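Intradiol ring-cleavage dioxygenase (Streptomyces sp. SirexAA-E, PDB 4ILV) probably catalyses iron(III)-dependent intradiol cleavage of catechol-type aromatic rings by dioxygen, its dioxygenase domain being fused to a carbohydrate-binding module. Local coordinates at residues Phe86-Thr91 with Arg117-Gly122; Pro125-His130 with Asp158-Pro163; Leu143-Tyr148 with Pro163-Asn168. All coordinates share one frame; numbering follows the deposited sequence.

Overall arrangement
All three contacts lie in one beta-sandwich dioxygenase domain and relate differently to its iron(III) site. Interaction 1 joins the chain just after strand 83-87 to the end of strand 113-119 and the turn beyond it; the side chain of A89 is about 6 Å from the bound iron(III) ion. Interaction 2, its centre about 15 Å from that of interaction 1, supplies the iron ligand H130; R129 NH1 lies 2.8 Å from P121 O, a probable hydrogen bond coupling the two. Interaction 3 has its centre about 10 Å from that of interaction 2, shares P163 with it and alternates with it along the chain. Between them R127 NH1 and Q146 OE1 lie 2.8 Å apart, linking strand 143-148 to the metal's polar surroundings.

Interaction 1: residues Phe86-Thr91 with Arg117-Gly122; sequences FWQADT and RTIVPG
A89 to T91 pass over P121 and G122 at a steep angle: the lines from Q88 CA to T91 CA and from T118 CA to G122 CA diverge by 71°, and G122 N donates to D90 O at 2.8 Å. The contact bridges the two sheets of the beta-sandwich, strand 83-87 belonging to the antiparallel sheet and strand 113-119 to the mixed one. Q88 spans the gap, its CG between the backbone N and the carbonyl carbon (chi1 68°) and the extended chain beyond meeting T118 tip to tip. T118 OG1 donates to Q88 OE1 at 2.6 Å, approaching from above the amide plane. Both hydrogens of NE2 are used within that plane, one on I119 O at 3.1 Å (N-H...O 175°) and the other on A89 O at 3.0 Å. Three bonds fix the rotation of the buried amide, and the two carbonyl acceptors mark the NE2 end as nitrogen. P121 CB lies 3.5 Å from A89 O, while I119 CD1 reaches 3.6 Å from T91 N. D90 OD1 accepts from the backbone N of G92 and A94. At the outer end, one water bridges T91 OG1 and V120 O, 2.8 Å from each.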
ATOM      1  N   PHE A  86       0.991   3.908  -4.789  1.00 21.12           N
ATOM      2  CA  PHE A  86       1.244   2.501  -4.484  1.00 19.96           C
ATOM      3  C   PHE A  86       2.069   1.826  -5.582  1.00 24.38           C
ATOM      4  O   PHE A  86       1.911   2.131  -6.763  1.00 26.00           O
ATOM      5  CB  PHE A  86      -0.080   1.745  -4.357  1.00 18.61           C
ATOM      6  CG  PHE A  86      -0.903   2.105  -3.136  1.00 20.79           C
ATOM      7  CD1 PHE A  86      -0.659   1.485  -1.924  1.00 20.00           C
ATOM      8  CD2 PHE A  86      -1.946   3.010  -3.221  1.00 22.41           C
ATOM      9  CE1 PHE A  86      -1.428   1.770  -0.814  1.00 19.16           C
ATOM     10  CE2 PHE A  86      -2.729   3.307  -2.112  1.00 29.84           C
ATOM     11  CZ  PHE A  86      -2.470   2.692  -0.909  1.00 24.18           C
ATOM     12  N   TRP A  87       2.960   0.921  -5.196  1.00 27.37           N
ATOM     13  CA  TRP A  87       3.551   0.002  -6.166  1.00 26.01           C
ATOM     14  C   TRP A  87       3.844  -1.348  -5.496  1.00 28.04           C
ATOM     15  O   TRP A  87       3.934  -1.423  -4.266  1.00 23.20           O
ATOM     16  CB  TRP A  87       4.781   0.611  -6.868  1.00 22.67           C
ATOM     17  CG  TRP A  87       6.006   0.743  -6.019  1.00 21.26           C
ATOM     18  CD1 TRP A  87       7.125  -0.051  -6.066  1.00 23.92           C
ATOM     19  CD2 TRP A  87       6.260   1.734  -5.017  1.00 17.16           C
ATOM     20  NE1 TRP A  87       8.046   0.378  -5.145  1.00 24.21           N
ATOM     21  CE2 TRP A  87       7.545   1.474  -4.490  1.00 23.22           C
ATOM     22  CE3 TRP A  87       5.519   2.801  -4.497  1.00 26.92           C
ATOM     23  CZ2 TRP A  87       8.107   2.243  -3.470  1.00 22.84           C
ATOM     24  CZ3 TRP A  87       6.081   3.569  -3.480  1.00 26.12           C
ATOM     25  CH2 TRP A  87       7.362   3.284  -2.980  1.00 22.39           C
ATOM     26  N   GLN A  88       3.969  -2.407  -6.295  1.00 25.54           N
ATOM     27  CA  GLN A  88       4.054  -3.763  -5.748  1.00 22.33           C
ATOM     28  C   GLN A  88       4.434  -4.762  -6.818  1.00 21.76           C
ATOM     29  O   GLN A  88       4.347  -4.465  -8.009  1.00 20.79           O
ATOM     30  CB  GLN A  88       2.698  -4.204  -5.199  1.00 15.27           C
ATOM     31  CG  GLN A  88       1.648  -4.404  -6.313  1.00 19.39           C
ATOM     32  CD  GLN A  88       0.376  -5.061  -5.831  1.00 21.92           C
ATOM     33  OE1 GLN A  88      -0.519  -4.400  -5.301  1.00 23.23           O
ATOM     34  NE2 GLN A  88       0.282  -6.372  -6.016  1.00 20.85           N
ATOM     35  N   ALA A  89       4.809  -5.962  -6.391  1.00 23.32           N
ATOM     36  CA  ALA A  89       5.082  -7.042  -7.339  1.00 22.52           C
ATOM     37  C   ALA A  89       3.781  -7.657  -7.827  1.00 24.50           C
ATOM     38  O   ALA A  89       2.746  -7.543  -7.158  1.00 24.72           O
ATOM     39  CB  ALA A  89       5.954  -8.108  -6.688  1.00 26.81           C
ATOM     40  N   ASP A  90       3.835  -8.318  -8.986  1.00 26.95           N
ATOM     41  CA  ASP A  90       2.684  -9.047  -9.498  1.00 19.76           C
ATOM     42  C   ASP A  90       2.543 -10.372  -8.754  1.00 20.61           C
ATOM     43  O   ASP A  90       3.265 -10.608  -7.785  1.00 24.62           O
ATOM     44  CB  ASP A  90       2.752  -9.224 -11.033  1.00 19.98           C
ATOM     45  CG  ASP A  90       3.918 -10.094 -11.502  1.00 26.30           C
ATOM     46  OD1 ASP A  90       4.536 -10.832 -10.692  1.00 21.45           O
ATOM     47  OD2 ASP A  90       4.203 -10.040 -12.724  1.00 27.80           O
ATOM     48  N   THR A  91       1.608 -11.219  -9.172  1.00 20.68           N
ATOM     49  CA  THR A  91       1.356 -12.471  -8.448  1.00 20.94           C
ATOM     50  C   THR A  91       2.577 -13.395  -8.424  1.00 27.17           C
ATOM     51  O   THR A  91       2.692 -14.269  -7.568  1.00 28.41           O
ATOM     52  CB  THR A  91       0.143 -13.230  -9.005  1.00 17.21           C
ATOM     53  OG1 THR A  91      -0.226 -14.255  -8.083  1.00 22.85           O
ATOM     54  CG2 THR A  91       0.459 -13.875 -10.386  1.00 19.08           C
ATOM     55  N   ARG A 117      -7.661  -1.464  -5.527  1.00 20.14           N
ATOM     56  CA  ARG A 117      -8.026  -2.785  -6.028  1.00 15.84           C
ATOM     57  C   ARG A 117      -6.831  -3.399  -6.739  1.00 23.75           C
ATOM     58  O   ARG A 117      -6.320  -2.823  -7.703  1.00 23.89           O
ATOM     59  CB  ARG A 117      -9.203  -2.711  -6.989  1.00 21.99           C
ATOM     60  CG  ARG A 117      -9.659  -4.097  -7.433  1.00 33.52           C
ATOM     61  CD  ARG A 117     -10.613  -4.025  -8.609  1.00 45.26           C
ATOM     62  NE  ARG A 117     -10.865  -5.345  -9.186  1.00 49.80           N
ATOM     63  CZ  ARG A 117     -11.396  -5.534 -10.391  1.00 51.73           C
ATOM     64  NH1 ARG A 117     -11.718  -4.485 -11.139  1.00 51.82           N
ATOM     65  NH2 ARG A 117     -11.595  -6.766 -10.853  1.00 42.73           N
ATOM     66  N   THR A 118      -6.394  -4.568  -6.284  1.00 22.82           N
ATOM     67  CA  THR A 118      -5.141  -5.128  -6.794  1.00 21.22           C
ATOM     68  C   THR A 118      -5.187  -6.652  -6.685  1.00 19.61           C
ATOM     69  O   THR A 118      -6.268  -7.221  -6.590  1.00 19.59           O
ATOM     70  CB  THR A 118      -3.927  -4.494  -6.032  1.00 19.58           C
ATOM     71  OG1 THR A 118      -2.692  -4.922  -6.612  1.00 23.38           O
ATOM     72  CG2 THR A 118      -3.953  -4.832  -4.525  1.00 17.95           C
ATOM     73  N   ILE A 119      -4.040  -7.325  -6.746  1.00 22.00           N
ATOM     74  CA  ILE A 119      -4.003  -8.749  -6.383  1.00 17.79           C
ATOM     75  C   ILE A 119      -2.957  -8.927  -5.297  1.00 21.72           C
ATOM     76  O   ILE A 119      -2.139  -8.040  -5.080  1.00 21.58           O
ATOM     77  CB  ILE A 119      -3.744  -9.724  -7.605  1.00 21.43           C
ATOM     78  CG1 ILE A 119      -2.627  -9.217  -8.510  1.00 23.44           C
ATOM     79  CG2 ILE A 119      -5.005  -9.848  -8.458  1.00 21.05           C
ATOM     80  CD1 ILE A 119      -1.216  -9.409  -7.971  1.00 25.63           C
ATOM     81  N   VAL A 120      -2.982 -10.059  -4.613  1.00 20.74           N
ATOM     82  CA  VAL A 120      -2.020 -10.288  -3.545  1.00 25.70           C
ATOM     83  C   VAL A 120      -0.644 -10.367  -4.193  1.00 26.80           C
ATOM     84  O   VAL A 120      -0.444 -11.177  -5.093  1.00 24.31           O
ATOM     85  CB  VAL A 120      -2.348 -11.595  -2.803  1.00 26.61           C
ATOM     86  CG1 VAL A 120      -1.304 -11.901  -1.747  1.00 24.91           C
ATOM     87  CG2 VAL A 120      -3.752 -11.505  -2.162  1.00 20.65           C
ATOM     88  N   PRO A 121       0.298  -9.499  -3.776  1.00 20.71           N
ATOM     89  CA  PRO A 121       1.620  -9.573  -4.416  1.00 24.68           C
ATOM     90  C   PRO A 121       2.325 -10.895  -4.121  1.00 23.21           C
ATOM     91  O   PRO A 121       2.177 -11.463  -3.037  1.00 23.56           O
ATOM     92  CB  PRO A 121       2.391  -8.409  -3.798  1.00 23.26           C
ATOM     93  CG  PRO A 121       1.682  -8.139  -2.454  1.00 25.01           C
ATOM     94  CD  PRO A 121       0.229  -8.469  -2.724  1.00 23.23           C
ATOM     95  N   GLY A 122       3.084 -11.378  -5.096  1.00 21.26           N
ATOM     96  CA  GLY A 122       3.834 -12.605  -4.932  1.00 21.19           C
ATOM     97  C   GLY A 122       5.132 -12.392  -4.167  1.00 27.15           C
ATOM     98  O   GLY A 122       5.643 -11.269  -4.068  1.00 23.04           O
TER
HETATM   99  O   HOH W   1      -1.904 -13.313  -6.029  1.00 24.32           O

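Interaction 2: residues Pro125-His130 with Asp158-Pro163; sequences PGRTRH and DALFDP. With FE (Fe (III) ion), chain C; EDO (1,2-ethanediol), chain D.
R127 meets D158 side-on, with NE and NH2 both donating to the single oxygen OD2, each at 3.1 Å, in a salt bridge. Bends at chi2 (-117°) and chi3 (35°) fold the arginine chain so that OD2 lies near the guanidinium plane, although the carboxylate itself stands perpendicular to it. L160 CD2 lies 3.7 Å above the centre of one guanidinium face; the ring of H130 is on the opposite face, with R127 NH1 over its centre. NH1 also donates to Q146 and, at 2.7 Å, to O1 of an ethanediol, probably from the crystallisation liquor, whose two oxygens bind the metal. Next along the chain, T128 N adds a third bond to D158 OD2 at 2.9 Å, from the anti side, whereas its OG1 bonds N155. D158 is itself held by an Asx turn, OD1 accepting from L160 N at 2.8 Å within a type I turn. Finally, H130 ND1 donates to T128 O at 2.9 Å in the ring plane, which fixes the imidazole and directs NE2 to the iron at 2.2 Å. With Y95, Y124 and H132 it completes the two-histidine, two-tyrosine non-heme iron(III) site of intradiol dioxygenases.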
ATOM      1  N   PRO A 125      12.879 -13.021  -3.827  1.00 34.97           N
ATOM      2  CA  PRO A 125      13.942 -13.394  -2.881  1.00 33.21           C
ATOM      3  C   PRO A 125      14.214 -12.424  -1.718  1.00 36.23           C
ATOM      4  O   PRO A 125      14.340 -11.209  -1.893  1.00 36.48           O
ATOM      5  CB  PRO A 125      15.178 -13.542  -3.779  1.00 31.60           C
ATOM      6  CG  PRO A 125      14.599 -13.960  -5.132  1.00 31.89           C
ATOM      7  CD  PRO A 125      13.332 -13.135  -5.231  1.00 32.95           C
ATOM      8  N   GLY A 126      14.293 -12.996  -0.521  1.00 32.04           N
ATOM      9  CA  GLY A 126      14.712 -12.272   0.659  1.00 36.53           C
ATOM     10  C   GLY A 126      13.649 -11.453   1.372  1.00 38.61           C
ATOM     11  O   GLY A 126      13.910 -10.934   2.449  1.00 46.48           O
ATOM     12  N   ARG A 127      12.459 -11.331   0.799  1.00 32.77           N
ATOM     13  CA  ARG A 127      11.458 -10.444   1.395  1.00 33.37           C
ATOM     14  C   ARG A 127      10.157 -11.157   1.702  1.00 31.95           C
ATOM     15  O   ARG A 127       9.702 -12.021   0.946  1.00 30.69           O
ATOM     16  CB  ARG A 127      11.167  -9.239   0.484  1.00 28.06           C
ATOM     17  CG  ARG A 127      12.372  -8.374   0.153  1.00 39.02           C
ATOM     18  CD  ARG A 127      12.250  -6.947   0.666  1.00 34.45           C
ATOM     19  NE  ARG A 127      11.539  -6.865   1.937  1.00 35.56           N
ATOM     20  CZ  ARG A 127      10.641  -5.926   2.218  1.00 35.33           C
ATOM     21  NH1 ARG A 127      10.356  -4.989   1.317  1.00 33.54           N
ATOM     22  NH2 ARG A 127      10.028  -5.923   3.400  1.00 35.08           N
ATOM     23  N   THR A 128       9.534 -10.752   2.801  1.00 31.90           N
ATOM     24  CA  THR A 128       8.171 -11.166   3.077  1.00 27.69           C
ATOM     25  C   THR A 128       7.229 -10.420   2.130  1.00 29.14           C
ATOM     26  O   THR A 128       7.660  -9.548   1.372  1.00 28.66           O
ATOM     27  CB  THR A 128       7.782 -10.897   4.532  1.00 29.21           C
ATOM     28  OG1 THR A 128       6.555 -11.575   4.826  1.00 26.77           O
ATOM     29  CG2 THR A 128       7.620  -9.404   4.772  1.00 22.82           C
ATOM     30  N   ARG A 129       5.949 -10.772   2.161  1.00 25.50           N
ATOM     31  CA  ARG A 129       4.977 -10.169   1.261  1.00 22.42           C
ATOM     32  C   ARG A 129       4.667  -8.708   1.660  1.00 29.13           C
ATOM     33  O   ARG A 129       4.461  -8.412   2.843  1.00 22.47           O
ATOM     34  CB  ARG A 129       3.705 -11.010   1.285  1.00 25.53           C
ATOM     35  CG  ARG A 129       2.886 -10.874   0.037  1.00 33.65           C
ATOM     36  CD  ARG A 129       1.646 -11.735   0.098  1.00 29.30           C
ATOM     37  NE  ARG A 129       1.942 -13.104   0.503  1.00 25.60           N
ATOM     38  CZ  ARG A 129       2.311 -14.085  -0.311  1.00 31.40           C
ATOM     39  NH1 ARG A 129       2.456 -13.878  -1.622  1.00 30.78           N
ATOM     40  NH2 ARG A 129       2.536 -15.286   0.204  1.00 27.19           N
ATOM     41  N   HIS A 130       4.607  -7.801   0.685  1.00 26.92           N
ATOM     42  CA  HIS A 130       4.383  -6.383   0.990  1.00 25.31           C
ATOM     43  C   HIS A 130       3.858  -5.578  -0.190  1.00 22.89           C
ATOM     44  O   HIS A 130       4.058  -5.936  -1.338  1.00 21.49           O
ATOM     45  CB  HIS A 130       5.690  -5.726   1.464  1.00 25.54           C
ATOM     46  CG  HIS A 130       6.786  -5.775   0.438  1.00 24.84           C
ATOM     47  ND1 HIS A 130       7.502  -6.923   0.173  1.00 27.89           N
ATOM     48  CD2 HIS A 130       7.260  -4.831  -0.412  1.00 27.60           C
ATOM     49  CE1 HIS A 130       8.377  -6.682  -0.790  1.00 30.47           C
ATOM     50  NE2 HIS A 130       8.253  -5.421  -1.163  1.00 29.90           N
ATOM     51  N   ASP A 158      12.057 -11.893   7.731  1.00 41.55           N
ATOM     52  CA  ASP A 158      12.400 -10.620   7.107  1.00 39.32           C
ATOM     53  C   ASP A 158      12.607  -9.551   8.175  1.00 46.44           C
ATOM     54  O   ASP A 158      11.655  -9.094   8.806  1.00 50.56           O
ATOM     55  CB  ASP A 158      11.292 -10.211   6.132  1.00 38.07           C
ATOM     56  CG  ASP A 158      11.642  -8.978   5.303  1.00 40.31           C
ATOM     57  OD1 ASP A 158      12.527  -8.192   5.696  1.00 47.49           O
ATOM     58  OD2 ASP A 158      11.004  -8.786   4.251  1.00 40.70           O
ATOM     59  N   ALA A 159      13.863  -9.151   8.357  1.00 47.97           N
ATOM     60  CA  ALA A 159      14.239  -8.150   9.351  1.00 48.82           C
ATOM     61  C   ALA A 159      13.547  -6.806   9.138  1.00 49.39           C
ATOM     62  O   ALA A 159      13.426  -6.011  10.067  1.00 52.73           O
ATOM     63  CB  ALA A 159      15.748  -7.968   9.368  1.00 53.90           C
ATOM     64  N   LEU A 160      13.092  -6.550   7.915  1.00 48.91           N
ATOM     65  CA  LEU A 160      12.430  -5.286   7.612  1.00 50.85           C
ATOM     66  C   LEU A 160      10.995  -5.248   8.126  1.00 38.49           C
ATOM     67  O   LEU A 160      10.393  -4.184   8.218  1.00 40.49           O
ATOM     68  CB  LEU A 160      12.423  -5.039   6.106  1.00 56.87           C
ATOM     69  CG  LEU A 160      13.479  -4.112   5.509  1.00 65.48           C
ATOM     70  CD1 LEU A 160      14.857  -4.746   5.580  1.00 69.24           C
ATOM     71  CD2 LEU A 160      13.112  -3.773   4.071  1.00 69.60           C
ATOM     72  N   PHE A 161      10.452  -6.416   8.452  1.00 35.16           N
ATOM     73  CA  PHE A 161       9.061  -6.525   8.866  1.00 36.68           C
ATOM     74  C   PHE A 161       8.799  -5.718  10.125  1.00 36.50           C
ATOM     75  O   PHE A 161       9.631  -5.684  11.022  1.00 38.65           O
ATOM     76  CB  PHE A 161       8.671  -7.987   9.104  1.00 37.18           C
ATOM     77  CG  PHE A 161       7.331  -8.142   9.741  1.00 36.46           C
ATOM     78  CD1 PHE A 161       6.179  -8.012   8.987  1.00 32.14           C
ATOM     79  CD2 PHE A 161       7.219  -8.378  11.108  1.00 38.62           C
ATOM     80  CE1 PHE A 161       4.931  -8.134   9.575  1.00 35.28           C
ATOM     81  CE2 PHE A 161       5.970  -8.498  11.707  1.00 34.62           C
ATOM     82  CZ  PHE A 161       4.821  -8.372  10.937  1.00 33.16           C
ATOM     83  N   ASP A 162       7.646  -5.059  10.174  1.00 36.42           N
ATOM     84  CA  ASP A 162       7.246  -4.268  11.336  1.00 32.04           C
ATOM     85  C   ASP A 162       5.754  -4.474  11.581  1.00 36.06           C
ATOM     86  O   ASP A 162       4.931  -4.067  10.762  1.00 34.95           O
ATOM     87  CB  ASP A 162       7.529  -2.787  11.074  1.00 31.74           C
ATOM     88  CG  ASP A 162       7.229  -1.890  12.281  1.00 40.56           C
ATOM     89  OD1 ASP A 162       6.655  -2.362  13.286  1.00 39.21           O
ATOM     90  OD2 ASP A 162       7.540  -0.683  12.192  1.00 38.55           O
ATOM     91  N   PRO A 163       5.395  -5.095  12.717  1.00 38.07           N
ATOM     92  CA  PRO A 163       3.992  -5.368  13.052  1.00 38.14           C
ATOM     93  C   PRO A 163       3.117  -4.110  13.054  1.00 36.78           C
ATOM     94  O   PRO A 163       1.909  -4.229  12.876  1.00 39.59           O
ATOM     95  CB  PRO A 163       4.074  -5.960  14.461  1.00 44.86           C
ATOM     96  CG  PRO A 163       5.415  -5.568  14.968  1.00 47.62           C
ATOM     97  CD  PRO A 163       6.301  -5.565  13.773  1.00 41.30           C
TER
HETATM   98 FE    FE C 301       9.494  -4.609  -2.727  1.00 29.77          FE
HETATM   99  C1  EDO D 302      12.556  -4.056  -1.700  1.00 37.67           C
HETATM  100  O1  EDO D 302      11.236  -4.218  -1.150  1.00 32.21           O
HETATM  101  C2  EDO D 302      12.532  -4.207  -3.229  1.00 32.88           C
HETATM  102  O2  EDO D 302      11.353  -3.591  -3.789  1.00 33.09           O

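Interaction 3: residues Leu143-Tyr148 with Pro163-Asn168; sequences LTTQLY and PALLMN
L165 leaves the short 3-10 turn at P163 and A164 with its side chain directed at the strand 143-148. Its CG lies anti to the carbonyl carbon (chi1 -64°), and the branched end crosses T145 obliquely, CD2 coming to 3.4 Å from T145 OG1. That hydroxyl is not left to the leucine, because it hydrogen-bonds P37 O. Closer to the backbone, L165 CB sits 3.3 Å from Q146 O and also at the edge of the Y148 ring, 3.8 Å from Y148 CD2. An alanine here would remove CG and both methyls, and would probably open a gap beside T145 and Q146 O while keeping the CB contact with the tyrosine edge. L165 O then accepts from Y148 N at 2.9 Å (N-H...O 167°). L166 stands opposite Y148 across the backbones, and its CD2 packs 4.0 Å from Y148 CB. M167 N donates to Y148 O at 3.0 Å, so both polar backbone atoms of Y148 are used by the residues flanking L166, the pattern of a single parallel bridge. A bend at chi3 (-75°) turns the methionine end back, placing CE 3.4 Å from Y148 O. Its CG meanwhile lies 4.0 Å from L147 CB, and F180 touches both M167 and L147. Y148 OH hydrogen-bonds Q39 OE1, and F161 meets its ring edge-to-face. The whole arrangement ties the outermost strand of the antiparallel sheet to the chain entering strand 168-172 at the margin of the mixed sheet, a sheet-to-sheet connection within the beta-sandwich of the dioxygenase domain.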
ATOM      1  N   LEU A 143       6.002  10.675   3.086  1.00 38.47           N
ATOM      2  CA  LEU A 143       6.276   9.488   3.889  1.00 35.97           C
ATOM      3  C   LEU A 143       6.418   8.261   2.979  1.00 33.12           C
ATOM      4  O   LEU A 143       5.491   7.936   2.237  1.00 30.89           O
ATOM      5  CB  LEU A 143       5.147   9.237   4.885  1.00 35.82           C
ATOM      6  CG  LEU A 143       5.293   7.920   5.655  1.00 40.29           C
ATOM      7  CD1 LEU A 143       6.293   8.110   6.788  1.00 42.67           C
ATOM      8  CD2 LEU A 143       3.958   7.393   6.181  1.00 40.02           C
ATOM      9  N   THR A 144       7.565   7.583   3.037  1.00 29.37           N
ATOM     10  CA  THR A 144       7.759   6.331   2.300  1.00 33.28           C
ATOM     11  C   THR A 144       7.648   5.153   3.250  1.00 32.48           C
ATOM     12  O   THR A 144       8.312   5.124   4.293  1.00 32.05           O
ATOM     13  CB  THR A 144       9.142   6.281   1.632  1.00 32.83           C
ATOM     14  OG1 THR A 144       9.250   7.353   0.689  1.00 30.09           O
ATOM     15  CG2 THR A 144       9.361   4.933   0.912  1.00 25.31           C
ATOM     16  N   THR A 145       6.821   4.177   2.898  1.00 30.41           N
ATOM     17  CA  THR A 145       6.603   3.058   3.807  1.00 30.27           C
ATOM     18  C   THR A 145       6.097   1.815   3.092  1.00 26.30           C
ATOM     19  O   THR A 145       6.017   1.783   1.866  1.00 27.64           O
ATOM     20  CB  THR A 145       5.659   3.476   4.984  1.00 32.34           C
ATOM     21  OG1 THR A 145       5.634   2.459   5.982  1.00 28.58           O
ATOM     22  CG2 THR A 145       4.242   3.747   4.501  1.00 30.42           C
ATOM     23  N   GLN A 146       5.772   0.782   3.858  1.00 26.48           N
ATOM     24  CA  GLN A 146       5.262  -0.457   3.284  1.00 28.31           C
ATOM     25  C   GLN A 146       4.106  -1.028   4.101  1.00 26.85           C
ATOM     26  O   GLN A 146       3.975  -0.734   5.292  1.00 28.70           O
ATOM     27  CB  GLN A 146       6.380  -1.500   3.229  1.00 30.37           C
ATOM     28  CG  GLN A 146       7.587  -1.050   2.452  1.00 38.92           C
ATOM     29  CD  GLN A 146       8.678  -2.097   2.419  1.00 41.24           C
ATOM     30  OE1 GLN A 146       8.408  -3.299   2.513  1.00 32.77           O
ATOM     31  NE2 GLN A 146       9.921  -1.648   2.276  1.00 40.95           N
ATOM     32  N   LEU A 147       3.284  -1.858   3.467  1.00 23.77           N
ATOM     33  CA  LEU A 147       2.230  -2.568   4.184  1.00 19.85           C
ATOM     34  C   LEU A 147       2.478  -4.070   4.171  1.00 24.91           C
ATOM     35  O   LEU A 147       2.862  -4.629   3.140  1.00 27.47           O
ATOM     36  CB  LEU A 147       0.867  -2.267   3.563  1.00 23.85           C
ATOM     37  CG  LEU A 147       0.539  -0.781   3.392  1.00 26.81           C
ATOM     38  CD1 LEU A 147      -0.832  -0.617   2.753  1.00 28.89           C
ATOM     39  CD2 LEU A 147       0.623  -0.012   4.720  1.00 29.32           C
ATOM     40  N   TYR A 148       2.240  -4.723   5.307  1.00 23.71           N
ATOM     41  CA  TYR A 148       2.489  -6.162   5.436  1.00 29.05           C
ATOM     42  C   TYR A 148       1.203  -6.944   5.651  1.00 28.60           C
ATOM     43  O   TYR A 148       0.154  -6.362   5.936  1.00 28.06           O
ATOM     44  CB  TYR A 148       3.477  -6.457   6.570  1.00 28.90           C
ATOM     45  CG  TYR A 148       4.850  -5.879   6.318  1.00 30.41           C
ATOM     46  CD1 TYR A 148       5.723  -6.490   5.433  1.00 30.65           C
ATOM     47  CD2 TYR A 148       5.270  -4.720   6.958  1.00 27.59           C
ATOM     48  CE1 TYR A 148       6.980  -5.973   5.190  1.00 26.01           C
ATOM     49  CE2 TYR A 148       6.529  -4.191   6.718  1.00 31.88           C
ATOM     50  CZ  TYR A 148       7.376  -4.828   5.824  1.00 33.67           C
ATOM     51  OH  TYR A 148       8.631  -4.329   5.567  1.00 33.10           O
ATOM     52  N   PRO A 163       5.395  -5.095  12.717  1.00 38.07           N
ATOM     53  CA  PRO A 163       3.992  -5.368  13.052  1.00 38.14           C
ATOM     54  C   PRO A 163       3.117  -4.110  13.054  1.00 36.78           C
ATOM     55  O   PRO A 163       1.909  -4.229  12.876  1.00 39.59           O
ATOM     56  CB  PRO A 163       4.074  -5.960  14.461  1.00 44.86           C
ATOM     57  CG  PRO A 163       5.415  -5.568  14.968  1.00 47.62           C
ATOM     58  CD  PRO A 163       6.301  -5.565  13.773  1.00 41.30           C
ATOM     59  N   ALA A 164       3.706  -2.930  13.245  1.00 31.41           N
ATOM     60  CA  ALA A 164       2.923  -1.690  13.184  1.00 31.04           C
ATOM     61  C   ALA A 164       2.434  -1.406  11.757  1.00 32.05           C
ATOM     62  O   ALA A 164       1.515  -0.619  11.553  1.00 36.29           O
ATOM     63  CB  ALA A 164       3.730  -0.508  13.712  1.00 29.44           C
ATOM     64  N   LEU A 165       3.032  -2.058  10.769  1.00 34.39           N
ATOM     65  CA  LEU A 165       2.639  -1.833   9.383  1.00 31.02           C
ATOM     66  C   LEU A 165       1.797  -2.987   8.832  1.00 33.47           C
ATOM     67  O   LEU A 165       1.595  -3.096   7.610  1.00 26.44           O
ATOM     68  CB  LEU A 165       3.880  -1.600   8.521  1.00 31.75           C
ATOM     69  CG  LEU A 165       4.664  -0.338   8.900  1.00 33.45           C
ATOM     70  CD1 LEU A 165       6.052  -0.356   8.293  1.00 36.13           C
ATOM     71  CD2 LEU A 165       3.925   0.914   8.472  1.00 29.31           C
ATOM     72  N   LEU A 166       1.290  -3.835   9.730  1.00 29.00           N
ATOM     73  CA  LEU A 166       0.379  -4.917   9.333  1.00 31.01           C
ATOM     74  C   LEU A 166      -0.992  -4.375   8.963  1.00 27.20           C
ATOM     75  O   LEU A 166      -1.549  -3.534   9.665  1.00 24.28           O
ATOM     76  CB  LEU A 166       0.221  -5.936  10.459  1.00 32.44           C
ATOM     77  CG  LEU A 166       1.242  -7.074  10.577  1.00 37.36           C
ATOM     78  CD1 LEU A 166       1.063  -7.810  11.911  1.00 34.89           C
ATOM     79  CD2 LEU A 166       1.140  -8.054   9.413  1.00 28.68           C
ATOM     80  N   MET A 167      -1.514  -4.827   7.839  1.00 24.53           N
ATOM     81  CA  MET A 167      -2.924  -4.665   7.499  1.00 26.53           C
ATOM     82  C   MET A 167      -3.725  -5.703   8.269  1.00 27.80           C
ATOM     83  O   MET A 167      -3.183  -6.736   8.660  1.00 28.86           O
ATOM     84  CB  MET A 167      -3.138  -4.946   6.005  1.00 26.97           C
ATOM     85  CG  MET A 167      -2.448  -3.962   5.072  1.00 29.42           C
ATOM     86  SD  MET A 167      -2.744  -4.356   3.338  1.00 28.76           S
ATOM     87  CE  MET A 167      -1.660  -5.766   3.131  1.00 24.48           C
ATOM     88  N   ASN A 168      -5.010  -5.441   8.483  1.00 26.66           N
ATOM     89  CA  ASN A 168      -5.946  -6.521   8.767  1.00 28.58           C
ATOM     90  C   ASN A 168      -6.374  -7.080   7.418  1.00 25.59           C
ATOM     91  O   ASN A 168      -6.597  -6.331   6.489  1.00 25.43           O
ATOM     92  CB  ASN A 168      -7.180  -6.036   9.517  1.00 26.98           C
ATOM     93  CG  ASN A 168      -6.922  -5.811  11.002  1.00 35.40           C
ATOM     94  OD1 ASN A 168      -5.832  -6.074  11.513  1.00 31.28           O
ATOM     95  ND2 ASN A 168      -7.942  -5.338  11.706  1.00 35.98           N
TER